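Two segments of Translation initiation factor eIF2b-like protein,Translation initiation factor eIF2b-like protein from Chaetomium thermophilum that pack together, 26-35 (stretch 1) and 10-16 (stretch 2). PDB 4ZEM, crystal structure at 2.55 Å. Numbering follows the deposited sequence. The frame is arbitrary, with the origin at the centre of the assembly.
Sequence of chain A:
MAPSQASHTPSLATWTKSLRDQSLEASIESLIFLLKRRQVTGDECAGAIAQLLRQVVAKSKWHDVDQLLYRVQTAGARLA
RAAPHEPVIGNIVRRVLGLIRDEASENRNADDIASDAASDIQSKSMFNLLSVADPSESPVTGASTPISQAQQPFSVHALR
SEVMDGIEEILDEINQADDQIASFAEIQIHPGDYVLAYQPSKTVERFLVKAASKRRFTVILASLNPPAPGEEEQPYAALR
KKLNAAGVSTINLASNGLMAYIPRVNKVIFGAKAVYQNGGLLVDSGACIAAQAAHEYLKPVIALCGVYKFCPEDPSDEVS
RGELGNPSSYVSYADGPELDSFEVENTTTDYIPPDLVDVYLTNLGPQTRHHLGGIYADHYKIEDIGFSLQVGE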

# COMPACT_ATOMS: atom_id res chain seq x y z
N ALA A 26 8.67 12.13 20.25
CA ALA A 26 8.94 10.80 20.79
C ALA A 26 8.27 9.71 19.93
O ALA A 26 8.89 8.69 19.65
CB ALA A 26 8.47 10.71 22.23
N SER A 27 7.03 9.94 19.50
CA SER A 27 6.33 8.99 18.64
C SER A 27 7.03 8.80 17.29
O SER A 27 7.19 7.68 16.82
CB SER A 27 4.88 9.42 18.39
OG SER A 27 4.18 9.61 19.61
N ILE A 28 7.45 9.91 16.69
CA ILE A 28 8.14 9.88 15.41
C ILE A 28 9.45 9.10 15.55
O ILE A 28 9.76 8.25 14.73
CB ILE A 28 8.45 11.30 14.87
CG1 ILE A 28 7.16 12.11 14.71
CG2 ILE A 28 9.18 11.23 13.54
CD1 ILE A 28 7.38 13.54 14.20
N GLU A 29 10.19 9.39 16.61
CA GLU A 29 11.48 8.74 16.84
C GLU A 29 11.37 7.25 17.16
O GLU A 29 12.22 6.46 16.77
CB GLU A 29 12.24 9.45 17.97
CG GLU A 29 13.73 9.22 17.93
CD GLU A 29 14.33 9.52 16.57
OE1 GLU A 29 15.14 8.71 16.08
OE2 GLU A 29 13.99 10.58 15.99
N SER A 30 10.32 6.87 17.90
CA SER A 30 10.06 5.46 18.17
C SER A 30 9.76 4.71 16.88
O SER A 30 10.24 3.59 16.68
CB SER A 30 8.90 5.30 19.15
OG SER A 30 8.96 6.26 20.19
N LEU A 31 8.96 5.31 16.01
CA LEU A 31 8.63 4.68 14.73
C LEU A 31 9.87 4.56 13.86
O LEU A 31 10.07 3.54 13.20
CB LEU A 31 7.54 5.47 14.00
CG LEU A 31 6.97 4.81 12.74
CD1 LEU A 31 6.74 3.31 12.95
CD2 LEU A 31 5.70 5.50 12.27
N ILE A 32 10.71 5.60 13.87
CA ILE A 32 11.96 5.59 13.11
C ILE A 32 12.80 4.41 13.57
O ILE A 32 13.39 3.70 12.77
CB ILE A 32 12.76 6.90 13.29
CG1 ILE A 32 12.02 8.08 12.66
CG2 ILE A 32 14.14 6.78 12.65
CD1 ILE A 32 12.05 8.08 11.16
N PHE A 33 12.82 4.20 14.88
CA PHE A 33 13.55 3.10 15.48
C PHE A 33 13.02 1.75 15.00
O PHE A 33 13.79 0.85 14.68
CB PHE A 33 13.49 3.19 17.01
CG PHE A 33 14.22 2.10 17.72
CD1 PHE A 33 15.60 2.13 17.81
CD2 PHE A 33 13.54 1.05 18.31
CE1 PHE A 33 16.29 1.12 18.47
CE2 PHE A 33 14.21 0.04 18.97
CZ PHE A 33 15.59 0.08 19.05
N LEU A 34 11.70 1.62 14.96
CA LEU A 34 11.06 0.38 14.52
C LEU A 34 11.36 0.07 13.05
O LEU A 34 11.59 -1.08 12.69
CB LEU A 34 9.55 0.43 14.75
CG LEU A 34 9.11 0.51 16.22
CD1 LEU A 34 7.60 0.64 16.33
CD2 LEU A 34 9.59 -0.71 16.97
N LEU A 35 11.34 1.11 12.22
CA LEU A 35 11.62 0.94 10.80
C LEU A 35 13.06 0.50 10.53
O LEU A 35 13.30 -0.36 9.68
CB LEU A 35 11.33 2.24 10.05
CG LEU A 35 9.88 2.73 10.05
CD1 LEU A 35 9.79 4.09 9.38
CD2 LEU A 35 8.99 1.73 9.35
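Stretch 2 (10-16) PSLATWT

Residues 26-35 form an uninterrupted piece of a longer α-helix, and stretch 2 lies along it as a short lead-in, Pro-10 and Ser-11, followed by the first turn of a second helix that starts at Leu-12 and runs on beyond Thr-16. The two helices are almost exactly antiparallel, with 171° between their N-to-C directions and a closest approach of 10.7 Å between their axes. In this arrangement Ser-30 lies across from Trp-15, with their CA atoms 7.2 Å apart, and one turn later Leu-34 CA lies 7.3 Å from Pro-10 CA. Contact between the stretches buries 340 Å² in total, with Trp-15 contributing the largest share.

At the start of stretch 1, Ala-26 makes no contact with stretch 2, but Ala-26 O accepts a very short hydrogen bond of 2.5 Å from Ser-30 OG, which ties that hydroxyl back to its own helix. Ser-27 provides the polar anchor of the interface through its backbone. Trp-15 NE1 donates to Ser-27 O at 2.9 Å, with a nearly linear N-H...O angle of 166°. Ser-27 O also accepts the helical hydrogen bond from Leu-31 N, at 3.1 Å, so the indole shares an acceptor already in use within the helix. Ile-28 and Glu-29 point away from stretch 2.

Ser-30 points toward the second helix and brings its CB to 3.4 Å from Trp-15 CD1, at the edge of the indole and near its plane. The indole edge lies close to the helix backbone here, with Trp-15 NE1 3.4 Å from Leu-31 N, a pair of donors that is not hydrogen-bonded. Leu-31, in the t rotamer, projects sideways yet covers the indole: its CD1 lies over one face, and its CD2 approaches Trp-15 CZ2 to 3.5 Å. Ser-27, Ser-30, Leu-31 and Leu-34 together form the hole that receives Trp-15 as a knob.

Ile-32 turns away, and although the CA-to-CB bond of Phe-33 points toward stretch 2, its nearest approach is 5.1 Å, from Phe-33 CD2 to Pro-10 N. Leu-34 closes the contact. Its CD1 packs 3.8 Å from Trp-15 CB and also reaches the start of the second helix, lying 4.1 Å from Ser-11 O and 4.2 Å from Leu-12 CA, while its CD2 is 4.1 Å from Pro-10 N. Here Ser-11 occupies the N-cap position, its OG accepting a weak capping bond of 3.2 Å from Ala-13 N. Leu-35, the last residue of stretch 1, is beyond reach of stretch 2.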

# COMPACT_ATOMS: atom_id res chain seq x y z
N PRO A 10 9.54 -0.51 21.04
CA PRO A 10 9.74 -1.93 21.33
C PRO A 10 8.81 -2.83 20.52
O PRO A 10 9.25 -3.87 20.03
CB PRO A 10 9.43 -2.02 22.83
CG PRO A 10 9.69 -0.62 23.33
CD PRO A 10 9.13 0.23 22.25
N SER A 11 7.53 -2.47 20.44
CA SER A 11 6.58 -3.16 19.59
C SER A 11 5.64 -2.19 18.87
O SER A 11 5.40 -1.08 19.35
CB SER A 11 5.76 -4.16 20.41
OG SER A 11 4.61 -4.56 19.69
N LEU A 12 5.13 -2.61 17.71
CA LEU A 12 4.21 -1.78 16.95
C LEU A 12 2.91 -1.57 17.74
O LEU A 12 2.36 -0.47 17.77
CB LEU A 12 3.90 -2.41 15.59
CG LEU A 12 2.90 -1.67 14.71
CD1 LEU A 12 3.40 -0.25 14.44
CD2 LEU A 12 2.67 -2.42 13.40
N ALA A 13 2.45 -2.64 18.38
CA ALA A 13 1.25 -2.58 19.21
C ALA A 13 1.45 -1.63 20.38
O ALA A 13 0.58 -0.83 20.70
CB ALA A 13 0.89 -3.97 19.70
N THR A 14 2.62 -1.73 21.02
CA THR A 14 2.95 -0.85 22.14
C THR A 14 3.13 0.58 21.63
O THR A 14 2.73 1.54 22.29
CB THR A 14 4.22 -1.31 22.88
OG1 THR A 14 5.32 -1.37 21.97
CG2 THR A 14 4.01 -2.69 23.49
N TRP A 15 3.73 0.72 20.45
CA TRP A 15 3.92 2.02 19.83
C TRP A 15 2.58 2.69 19.55
O TRP A 15 2.43 3.90 19.72
CB TRP A 15 4.72 1.89 18.53
CG TRP A 15 4.92 3.19 17.79
CD1 TRP A 15 5.92 4.09 17.99
CD2 TRP A 15 4.10 3.72 16.74
NE1 TRP A 15 5.78 5.15 17.13
CE2 TRP A 15 4.67 4.95 16.36
CE3 TRP A 15 2.94 3.28 16.09
CZ2 TRP A 15 4.12 5.75 15.35
CZ3 TRP A 15 2.40 4.07 15.09
CH2 TRP A 15 2.98 5.29 14.73
N THR A 16 1.61 1.89 19.12
CA THR A 16 0.29 2.39 18.75
C THR A 16 -0.50 3.04 19.89
O THR A 16 -1.18 4.04 19.67
CB THR A 16 -0.56 1.27 18.13
OG1 THR A 16 0.15 0.68 17.04
CG2 THR A 16 -1.88 1.82 17.61